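Local coordinates for putative exported protein (Bacteroides fragilis NCTC 9343, PDB 3IEE) that is of unknown function but is probably an exported, lipid-anchored protein built mainly from alpha helices, at residues 50-55 with 113-118; 70-75 with 99-104; 30-35 with 76-81. All blocks are in the same frame, centred on the assembly; numbering follows the deposited sequence. Where two conformers were deposited one is given.

Interaction 1. Residues 50-55 with 113-118; sequences LDYMEQ and TYLSYL
Met53, a selenomethionine, lies against the ring of Tyr114, and the two residues make the tight half of this contact. The methyl CE of Met53 sits over one face of the ring. It is 3.9 Å from the centroid of the Tyr114 ring and displaced toward CG, a CH-pi contact. The selenium is on the same side but farther off, with SE of Met53 5.1 Å from that centroid. The Met53 chain bends at its last torsion (chi3 75°), and this turn lays CE over the ring. CB and CG of Met53 pack along the CD2 and CE2 side of the same ring. Leu118 CG lies over the opposite face, from within the same helix, so the ring is held between two aliphatic groups. Tyr114 CG is anti to the backbone N, which sends the ring across to the other helix. There the hydroxyl OH of Tyr114 donates a short hydrogen bond of 2.6 Å to the backbone O of Met53. The hydroxyl approaches from above the carbonyl plane, 54° out of it. Residue 53 is thus gripped twice, by its backbone oxygen and by its side chain.

The other half is looser and partly open to solvent. Tyr52 CE2 and Leu115 CD2 meet at 4.1 Å, with the two side chains crossing at about a right angle. Glu54 points away and bonds to Tyr134 of helix 123-162. Phe111 packs on both Tyr52 and Met53.

The axes of the two segments are 11.1 Å apart at closest and only 9° from parallel. The arrangement is a nearly parallel pair of helices in an all-alpha bundle, bridged by a Met-aromatic contact.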
loop_
_atom_site.group_PDB
_atom_site.type_symbol
_atom_site.label_atom_id
_atom_site.label_comp_id
_atom_site.label_asym_id
_atom_site.label_seq_id
_atom_site.Cartn_x
_atom_site.Cartn_y
_atom_site.Cartn_z
ATOM N N LEU A 50 -18.087 2.887 0.339
ATOM C CA LEU A 50 -18.815 1.830 1.040
ATOM C C LEU A 50 -19.673 2.387 2.190
ATOM O O LEU A 50 -20.806 1.945 2.425
ATOM C CB LEU A 50 -17.849 0.775 1.570
ATOM C CG LEU A 50 -17.122 -0.093 0.518
ATOM C CD1 LEU A 50 -15.990 -0.856 1.269
ATOM C CD2 LEU A 50 -18.083 -1.078 -0.204
ATOM N N ASP A 51 -19.130 3.361 2.901
ATOM C CA ASP A 51 -19.862 4.005 3.999
ATOM C C ASP A 51 -21.132 4.698 3.470
ATOM O O ASP A 51 -22.200 4.589 4.086
ATOM C CB ASP A 51 -18.987 5.032 4.691
ATOM C CG ASP A 51 -17.975 4.422 5.664
ATOM O OD1 ASP A 51 -18.156 3.285 6.083
ATOM O OD2 ASP A 51 -17.040 5.149 6.047
ATOM N N TYR A 52 -20.993 5.439 2.382
ATOM C CA TYR A 52 -22.133 6.081 1.698
ATOM C C TYR A 52 -23.143 5.058 1.214
ATOM O O TYR A 52 -24.347 5.215 1.415
ATOM C CB TYR A 52 -21.676 6.950 0.522
ATOM C CG TYR A 52 -22.845 7.653 -0.204
ATOM C CD1 TYR A 52 -23.542 8.705 0.391
ATOM C CD2 TYR A 52 -23.318 7.180 -1.417
ATOM C CE1 TYR A 52 -24.613 9.301 -0.241
ATOM C CE2 TYR A 52 -24.363 7.770 -2.066
ATOM C CZ TYR A 52 -25.044 8.810 -1.475
ATOM O OH TYR A 52 -26.083 9.428 -2.138
HETATM N N MSE A 53 -22.683 3.997 0.565
HETATM C CA MSE A 53 -23.597 2.913 0.201
HETATM C C MSE A 53 -24.412 2.426 1.393
HETATM O O MSE A 53 -25.642 2.344 1.300
HETATM C CB MSE A 53 -22.848 1.743 -0.489
HETATM C CG MSE A 53 -22.347 2.092 -1.856
HETATM SE SE MSE A 53 -21.196 0.774 -2.632
HETATM C CE MSE A 53 -22.526 -0.559 -3.102
ATOM N N GLU A 54 -23.744 2.129 2.514
ATOM C CA GLU A 54 -24.433 1.654 3.723
ATOM C C GLU A 54 -25.453 2.689 4.212
ATOM O O GLU A 54 -26.605 2.364 4.512
ATOM C CB GLU A 54 -23.463 1.416 4.886
ATOM C CG GLU A 54 -22.484 0.276 4.720
ATOM C CD GLU A 54 -21.343 0.275 5.803
ATOM O OE1 GLU A 54 -21.014 1.344 6.395
ATOM O OE2 GLU A 54 -20.782 -0.823 6.057
ATOM N N GLN A 55 -25.003 3.930 4.314
ATOM C CA GLN A 55 -25.861 4.989 4.851
ATOM C C GLN A 55 -27.060 5.268 3.959
ATOM O O GLN A 55 -28.167 5.447 4.472
ATOM C CB GLN A 55 -25.052 6.271 5.062
ATOM C CG GLN A 55 -25.820 7.345 5.790
ATOM C CD GLN A 55 -26.513 6.823 7.042
ATOM O OE1 GLN A 55 -27.755 6.968 7.192
ATOM N NE2 GLN A 55 -25.726 6.210 7.958
ATOM N N THR A 113 -25.320 1.069 -10.126
ATOM C CA THR A 113 -26.421 0.107 -10.132
ATOM C C THR A 113 -27.093 -0.012 -8.762
ATOM O O THR A 113 -28.321 -0.153 -8.658
ATOM C CB THR A 113 -25.924 -1.272 -10.601
ATOM O OG1 THR A 113 -25.153 -1.087 -11.794
ATOM C CG2 THR A 113 -27.144 -2.219 -10.890
ATOM N N TYR A 114 -26.283 0.048 -7.717
ATOM C CA TYR A 114 -26.775 -0.022 -6.330
ATOM C C TYR A 114 -27.756 1.123 -6.033
ATOM O O TYR A 114 -28.819 0.921 -5.438
ATOM C CB TYR A 114 -25.583 0.071 -5.375
ATOM C CG TYR A 114 -25.935 0.176 -3.933
ATOM C CD1 TYR A 114 -26.239 -0.945 -3.202
ATOM C CD2 TYR A 114 -25.962 1.414 -3.286
ATOM C CE1 TYR A 114 -26.539 -0.864 -1.844
ATOM C CE2 TYR A 114 -26.262 1.522 -1.936
ATOM C CZ TYR A 114 -26.582 0.366 -1.215
ATOM O OH TYR A 114 -26.901 0.416 0.122
ATOM N N LEU A 115 -27.383 2.321 -6.474
ATOM C CA LEU A 115 -28.192 3.508 -6.246
ATOM C C LEU A 115 -29.514 3.354 -7.001
ATOM O O LEU A 115 -30.566 3.778 -6.514
ATOM C CB LEU A 115 -27.429 4.760 -6.688
ATOM C CG LEU A 115 -26.230 5.131 -5.784
ATOM C CD1 LEU A 115 -25.514 6.348 -6.295
ATOM C CD2 LEU A 115 -26.674 5.331 -4.355
ATOM N N SER A 116 -29.476 2.726 -8.172
ATOM C CA SER A 116 -30.707 2.533 -8.946
ATOM C C SER A 116 -31.633 1.475 -8.332
ATOM O O SER A 116 -32.861 1.636 -8.359
ATOM C CB SER A 116 -30.379 2.215 -10.393
ATOM O OG SER A 116 -29.524 3.220 -10.924
ATOM N N TYR A 117 -31.072 0.403 -7.781
ATOM C CA TYR A 117 -31.887 -0.560 -7.002
ATOM C C TYR A 117 -32.587 0.153 -5.828
ATOM O O TYR A 117 -33.774 -0.063 -5.586
ATOM C CB TYR A 117 -31.031 -1.703 -6.434
ATOM C CG TYR A 117 -30.721 -2.824 -7.394
ATOM C CD1 TYR A 117 -31.697 -3.305 -8.260
ATOM C CD2 TYR A 117 -29.451 -3.417 -7.424
ATOM C CE1 TYR A 117 -31.425 -4.323 -9.146
ATOM C CE2 TYR A 117 -29.163 -4.447 -8.313
ATOM C CZ TYR A 117 -30.164 -4.894 -9.170
ATOM O OH TYR A 117 -29.935 -5.919 -10.057
ATOM N N LEU A 118 -31.841 0.979 -5.087
ATOM C CA LEU A 118 -32.431 1.773 -3.985
ATOM C C LEU A 118 -33.540 2.715 -4.450
ATOM O O LEU A 118 -34.604 2.814 -3.791
ATOM C CB LEU A 118 -31.359 2.597 -3.282
ATOM C CG LEU A 118 -30.396 1.852 -2.368
ATOM C CD1 LEU A 118 -29.358 2.837 -1.744
ATOM C CD2 LEU A 118 -31.110 1.036 -1.301
#

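Interaction 2. Residues 70-75 with 99-104; sequences VVSKDS and GLFQAR
Arg104 reaches from helix 87-119 to the loop before helix 75-78 and grips the backbone of Val70. Its CB points toward the loop. From CG to NE the chain is extended, with chi2 172° and chi3 179°, so the aliphatic part spans the gap and brings the guanidinium to the loop backbone. NE makes a weak hydrogen bond to Met40 O of helix 17-40. CZ lies 3.6 Å from Val70 O. At the tip, NH2 donates to Val70 O at 2.8 Å. The NH2 donor lies in the carbonyl plane on a lone pair, although the oxygen is tilted 23° from the guanidinium plane. NH2 also passes Val70 CG2 at 4.0 Å. NH1 of Arg104 donates to the O of a water at 2.9 Å, and that water in turn donates to Val70 O. One carbonyl oxygen is therefore held by the arginine both directly and through water.

A turn earlier on the helix, the Phe101 ring meets two serines obliquely. Ser72 OG is 3.4 Å from Phe101 CE1, and Ser75 CB is 4.3 Å from Phe101 CZ.

This is a surface contact. The loop lies along helix 87-119, with Val70 also touching Asp39 and Met40 of helix 17-40. On helix 87-119, Leu100 and Ala103 pack instead on helix 123-162.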
loop_
_atom_site.group_PDB
_atom_site.type_symbol
_atom_site.label_atom_id
_atom_site.label_comp_id
_atom_site.label_asym_id
_atom_site.label_seq_id
_atom_site.Cartn_x
_atom_site.Cartn_y
_atom_site.Cartn_z
ATOM N N VAL A 70 -10.904 8.522 -9.988
ATOM C CA VAL A 70 -9.968 9.179 -10.923
ATOM C C VAL A 70 -9.611 8.274 -12.118
ATOM O O VAL A 70 -9.577 7.049 -12.010
ATOM C CB VAL A 70 -8.655 9.673 -10.215
ATOM C CG1 VAL A 70 -9.015 10.711 -9.109
ATOM C CG2 VAL A 70 -7.794 8.495 -9.683
ATOM N N VAL A 71 -9.353 8.906 -13.248
ATOM C CA VAL A 71 -8.936 8.201 -14.457
ATOM C C VAL A 71 -7.561 7.604 -14.200
ATOM O O VAL A 71 -6.685 8.240 -13.587
ATOM C CB VAL A 71 -8.848 9.151 -15.710
ATOM C CG1 VAL A 71 -7.836 10.285 -15.478
ATOM C CG2 VAL A 71 -8.474 8.371 -16.958
ATOM N N SER A 72 -7.393 6.378 -14.670
ATOM C CA SER A 72 -6.136 5.660 -14.567
ATOM C C SER A 72 -5.022 6.419 -15.303
ATOM O O SER A 72 -5.205 6.809 -16.472
ATOM C CB SER A 72 -6.320 4.270 -15.180
ATOM O OG SER A 72 -5.099 3.557 -15.232
ATOM N N LYS A 73 -3.877 6.607 -14.638
ATOM C CA LYS A 73 -2.681 7.217 -15.238
ATOM C C LYS A 73 -1.602 6.149 -15.354
ATOM O O LYS A 73 -1.586 5.199 -14.549
ATOM C CB LYS A 73 -2.148 8.357 -14.354
ATOM C CG LYS A 73 -3.139 9.540 -14.149
ATOM C CD LYS A 73 -2.671 10.418 -12.961
ATOM C CE LYS A 73 -3.827 11.274 -12.388
ATOM N NZ LYS A 73 -3.349 12.606 -11.907
ATOM N N ASP A 74 -0.729 6.263 -16.354
ATOM C CA ASP A 74 0.451 5.387 -16.467
ATOM C C ASP A 74 0.134 3.890 -16.601
ATOM O O ASP A 74 1.016 3.034 -16.377
ATOM C CB ASP A 74 1.454 5.644 -15.331
ATOM C CG ASP A 74 2.228 6.951 -15.478
ATOM O OD1 ASP A 74 2.345 7.485 -16.619
ATOM O OD2 ASP A 74 2.781 7.399 -14.439
ATOM N N SER A 75 -1.082 3.581 -17.047
ATOM C CA SER A 75 -1.473 2.197 -17.349
ATOM C C SER A 75 -0.565 1.588 -18.422
ATOM O O SER A 75 -0.265 0.386 -18.340
ATOM C CB SER A 75 -2.948 2.093 -17.755
ATOM O OG SER A 75 -3.186 2.598 -19.062
ATOM N N GLY A 99 -6.279 -7.578 -13.247
ATOM C CA GLY A 99 -7.284 -7.917 -12.243
ATOM C C GLY A 99 -7.708 -6.751 -11.393
ATOM O O GLY A 99 -8.902 -6.579 -11.075
ATOM N N LEU A 100 -6.749 -5.920 -11.002
ATOM C CA LEU A 100 -7.041 -4.712 -10.256
ATOM C C LEU A 100 -7.926 -3.748 -11.046
ATOM O O LEU A 100 -8.961 -3.258 -10.529
ATOM C CB LEU A 100 -5.708 -4.012 -9.876
ATOM C CG LEU A 100 -5.886 -2.647 -9.202
ATOM C CD1 LEU A 100 -6.865 -2.657 -8.023
ATOM C CD2 LEU A 100 -4.548 -2.100 -8.781
ATOM N N PHE A 101 -7.549 -3.479 -12.293
ATOM C CA PHE A 101 -8.283 -2.507 -13.095
ATOM C C PHE A 101 -9.709 -3.033 -13.330
ATOM O O PHE A 101 -10.663 -2.264 -13.282
ATOM C CB PHE A 101 -7.571 -2.178 -14.413
ATOM C CG PHE A 101 -6.308 -1.340 -14.248
ATOM C CD1 PHE A 101 -6.323 -0.122 -13.579
ATOM C CD2 PHE A 101 -5.123 -1.740 -14.845
ATOM C CE1 PHE A 101 -5.132 0.642 -13.455
ATOM C CE2 PHE A 101 -3.972 -1.006 -14.719
ATOM C CZ PHE A 101 -3.961 0.189 -14.024
ATOM N N GLN A 102 -9.844 -4.344 -13.488
ATOM C CA GLN A 102 -11.170 -4.976 -13.718
ATOM C C GLN A 102 -12.036 -4.884 -12.457
ATOM O O GLN A 102 -13.202 -4.493 -12.540
ATOM C CB GLN A 102 -11.036 -6.437 -14.177
ATOM C CG GLN A 102 -10.642 -6.588 -15.673
ATOM C CD GLN A 102 -10.559 -8.043 -16.195
ATOM O OE1 GLN A 102 -11.068 -8.973 -15.569
ATOM N NE2 GLN A 102 -9.896 -8.222 -17.345
ATOM N N ALA A 103 -11.457 -5.215 -11.295
ATOM C CA ALA A 103 -12.193 -5.138 -10.031
ATOM C C ALA A 103 -12.633 -3.720 -9.725
ATOM O O ALA A 103 -13.761 -3.504 -9.255
ATOM C CB ALA A 103 -11.411 -5.752 -8.867
ATOM N N ARG A 104 -11.780 -2.748 -10.050
ATOM C CA ARG A 104 -12.064 -1.352 -9.789
ATOM C C ARG A 104 -13.195 -0.839 -10.697
ATOM O O ARG A 104 -14.096 -0.152 -10.217
ATOM C CB ARG A 104 -10.780 -0.551 -9.975
ATOM C CG ARG A 104 -10.892 0.905 -9.664
ATOM C CD ARG A 104 -9.512 1.556 -9.702
ATOM N NE ARG A 104 -9.612 2.993 -9.422
ATOM C CZ ARG A 104 -9.943 3.895 -10.325
ATOM N NH1 ARG A 104 -10.162 3.525 -11.570
ATOM N NH2 ARG A 104 -10.015 5.166 -9.987
HETATM O O HOH W 1 -11.346 5.121 -13.718
#

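Interaction 3. Residues 30-35 with 76-81; sequences YNTSLG and AIVLNP. With EDO (1,2-ethanediol), chain H.
Thr32 rests its methyl on both Ile77 and Val78, and this is the centre of the contact. CG2 of Thr32 is 3.8 Å from CG2 of Ile77. The same Thr32 CG2 is also 3.8 Å from CG1 of Val78. Thr32 and Ile77 cross at about a right angle, while Thr32 meets Val78 more obliquely. The rotamer of Thr32 (chi1 -65°) sets CG2 opposite the backbone N and turns the methyl, not the hydroxyl, to the short helix. The hydroxyl stays with its own helix through a weak bond to Lys28 O. Beside it, Ser33 OG comes only to 4.3 Å from Val78 CG1.

The next shell fixes these groups. Ser33 OG is hydrogen-bonded to Tyr29 O and to Tyr97 OH, so its polar end is tied to helix 17-40 and to helix 87-119. Tyr97 also packs on Val78. Tyr29 OH bonds to Val78 O and so ties the short helix back to helix 17-40. Within residues 76-81, Asn80 ND2 donates to Ala76 O at 2.7 Å. This bond is nearly straight, 171° at the hydrogen, and Ala76 O lies in the amide plane of Asn80. It closes a loop of chain from Ala76 to Asn80 that includes Ile77 and Val78.

Farther round helix 17-40, Tyr30 OH lies 2.4 Å from O2 of a bound ethanediol, at the ring edge. The distance is too short to be trusted in detail, and either group could be the donor. The diol probably came from the crystallisation liquor, and Ser180 OG also binds it.

No hydrogen bond joins residues 30-35 to 76-81 directly. Methyl groups make the closest contacts. The Tyr29 bond supplies a polar tie to the short helix. The chemistry implies an apolar seat for that helix, with hydrogen bonds around its margin.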
loop_
_atom_site.group_PDB
_atom_site.type_symbol
_atom_site.label_atom_id
_atom_site.label_comp_id
_atom_site.label_asym_id
_atom_site.label_seq_id
_atom_site.Cartn_x
_atom_site.Cartn_y
_atom_site.Cartn_z
ATOM N N TYR A 30 8.992 0.187 -10.066
ATOM C CA TYR A 30 8.527 0.262 -8.691
ATOM C C TYR A 30 7.965 1.661 -8.407
ATOM O O TYR A 30 6.875 1.798 -7.867
ATOM C CB TYR A 30 9.642 -0.023 -7.662
ATOM C CG TYR A 30 9.163 0.238 -6.236
ATOM C CD1 TYR A 30 8.439 -0.709 -5.533
ATOM C CD2 TYR A 30 9.389 1.465 -5.621
ATOM C CE1 TYR A 30 7.971 -0.454 -4.243
ATOM C CE2 TYR A 30 8.924 1.717 -4.346
ATOM C CZ TYR A 30 8.230 0.781 -3.659
ATOM O OH TYR A 30 7.796 1.098 -2.368
ATOM N N ASN A 31 8.711 2.705 -8.746
ATOM C CA ASN A 31 8.256 4.050 -8.428
ATOM C C ASN A 31 6.978 4.429 -9.151
ATOM O O ASN A 31 6.083 5.062 -8.551
ATOM C CB ASN A 31 9.376 5.073 -8.719
ATOM C CG ASN A 31 10.524 4.989 -7.703
ATOM O OD1 ASN A 31 10.331 4.612 -6.535
ATOM N ND2 ASN A 31 11.710 5.428 -8.135
ATOM N N THR A 32 6.860 4.027 -10.407
ATOM C CA THR A 32 5.625 4.245 -11.142
ATOM C C THR A 32 4.481 3.463 -10.483
ATOM O O THR A 32 3.371 3.980 -10.328
ATOM C CB THR A 32 5.772 3.858 -12.621
ATOM O OG1 THR A 32 6.728 4.750 -13.221
ATOM C CG2 THR A 32 4.422 3.918 -13.355
ATOM N N SER A 33 4.773 2.213 -10.098
ATOM C CA SER A 33 3.785 1.360 -9.425
ATOM C C SER A 33 3.293 1.958 -8.115
ATOM O O SER A 33 2.089 1.909 -7.815
ATOM C CB SER A 33 4.317 -0.050 -9.126
ATOM O OG SER A 33 4.584 -0.836 -10.290
ATOM N N LEU A 34 4.206 2.539 -7.342
ATOM C CA LEU A 34 3.858 3.129 -6.059
ATOM C C LEU A 34 2.823 4.222 -6.275
ATOM O O LEU A 34 1.832 4.301 -5.571
ATOM C CB LEU A 34 5.112 3.716 -5.388
ATOM C CG LEU A 34 4.938 4.301 -3.960
ATOM C CD1 LEU A 34 4.598 3.212 -2.979
ATOM C CD2 LEU A 34 6.241 5.018 -3.491
ATOM N N GLY A 35 3.076 5.076 -7.249
ATOM C CA GLY A 35 2.140 6.165 -7.572
ATOM C C GLY A 35 0.803 5.710 -8.123
ATOM O O GLY A 35 -0.274 6.197 -7.740
ATOM N N ALA A 76 -0.050 2.422 -19.333
ATOM C CA ALA A 76 0.873 1.973 -20.422
ATOM C C ALA A 76 2.187 1.448 -19.833
ATOM O O ALA A 76 2.809 0.523 -20.359
ATOM C CB ALA A 76 1.170 3.122 -21.414
ATOM N N ILE A 77 2.605 2.025 -18.720
ATOM C CA ILE A 77 3.837 1.625 -18.118
ATOM C C ILE A 77 3.599 0.360 -17.306
ATOM O O ILE A 77 4.298 -0.643 -17.491
ATOM C CB ILE A 77 4.401 2.761 -17.268
ATOM C CG1 ILE A 77 4.613 3.994 -18.158
ATOM C CG2 ILE A 77 5.691 2.322 -16.548
ATOM C CD1 ILE A 77 5.102 5.256 -17.421
ATOM N N VAL A 78 2.610 0.385 -16.409
ATOM C CA VAL A 78 2.480 -0.742 -15.452
ATOM C C VAL A 78 1.996 -2.044 -16.120
ATOM O O VAL A 78 2.320 -3.148 -15.675
ATOM C CB VAL A 78 1.607 -0.363 -14.253
ATOM C CG1 VAL A 78 2.245 0.771 -13.457
ATOM C CG2 VAL A 78 0.186 0.036 -14.685
ATOM N N LEU A 79 1.239 -1.913 -17.197
ATOM C CA LEU A 79 0.777 -3.113 -17.906
ATOM C C LEU A 79 1.860 -3.660 -18.829
ATOM O O LEU A 79 1.645 -4.692 -19.452
ATOM C CB LEU A 79 -0.489 -2.863 -18.720
ATOM C CG LEU A 79 -1.774 -2.617 -17.877
ATOM C CD1 LEU A 79 -2.937 -2.036 -18.753
ATOM C CD2 LEU A 79 -2.162 -3.952 -17.195
ATOM N N ASN A 80 2.986 -2.954 -18.950
ATOM C CA ASN A 80 4.055 -3.390 -19.843
ATOM C C ASN A 80 5.406 -3.467 -19.139
ATOM O O ASN A 80 6.339 -2.796 -19.542
ATOM C CB ASN A 80 4.096 -2.506 -21.090
ATOM C CG ASN A 80 2.839 -2.638 -21.898
ATOM O OD1 ASN A 80 2.627 -3.675 -22.538
ATOM N ND2 ASN A 80 1.957 -1.614 -21.839
ATOM N N PRO A 81 5.509 -4.293 -18.090
ATOM C CA PRO A 81 6.796 -4.374 -17.406
ATOM C C PRO A 81 7.858 -4.839 -18.408
ATOM O O PRO A 81 7.576 -5.682 -19.278
ATOM C CB PRO A 81 6.567 -5.429 -16.303
ATOM C CG PRO A 81 5.439 -6.264 -16.814
ATOM C CD PRO A 81 4.547 -5.260 -17.539
HETATM C C1 EDO H . 3.913 -0.059 -0.276
HETATM O O1 EDO H . 3.931 -1.170 0.650
HETATM C C2 EDO H . 5.251 0.685 -0.339
HETATM O O2 EDO H . 6.260 -0.097 -1.036
#

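How the interactions relate
All three interactions lie in the N-terminal part of the chain and involve its first helices. The segments come in the order 30-35, 50-55, 70-75, 76-81, 99-104 and 113-118. Interactions 1 and 2 share helix 87-119, and their centres are about 22 Å apart. Interaction 1 is about 32 Å from interaction 3, centre to centre, and does not touch it. Interactions 2 and 3 are neighbours, about 11 Å apart between centres. They meet where Asp74 CB packs on Thr32 CG2 and where the Phe101 ring packs on Val78 and Leu79. The linker between helices 43-56 and 87-119 is thus fastened to both helix 17-40 and helix 87-119.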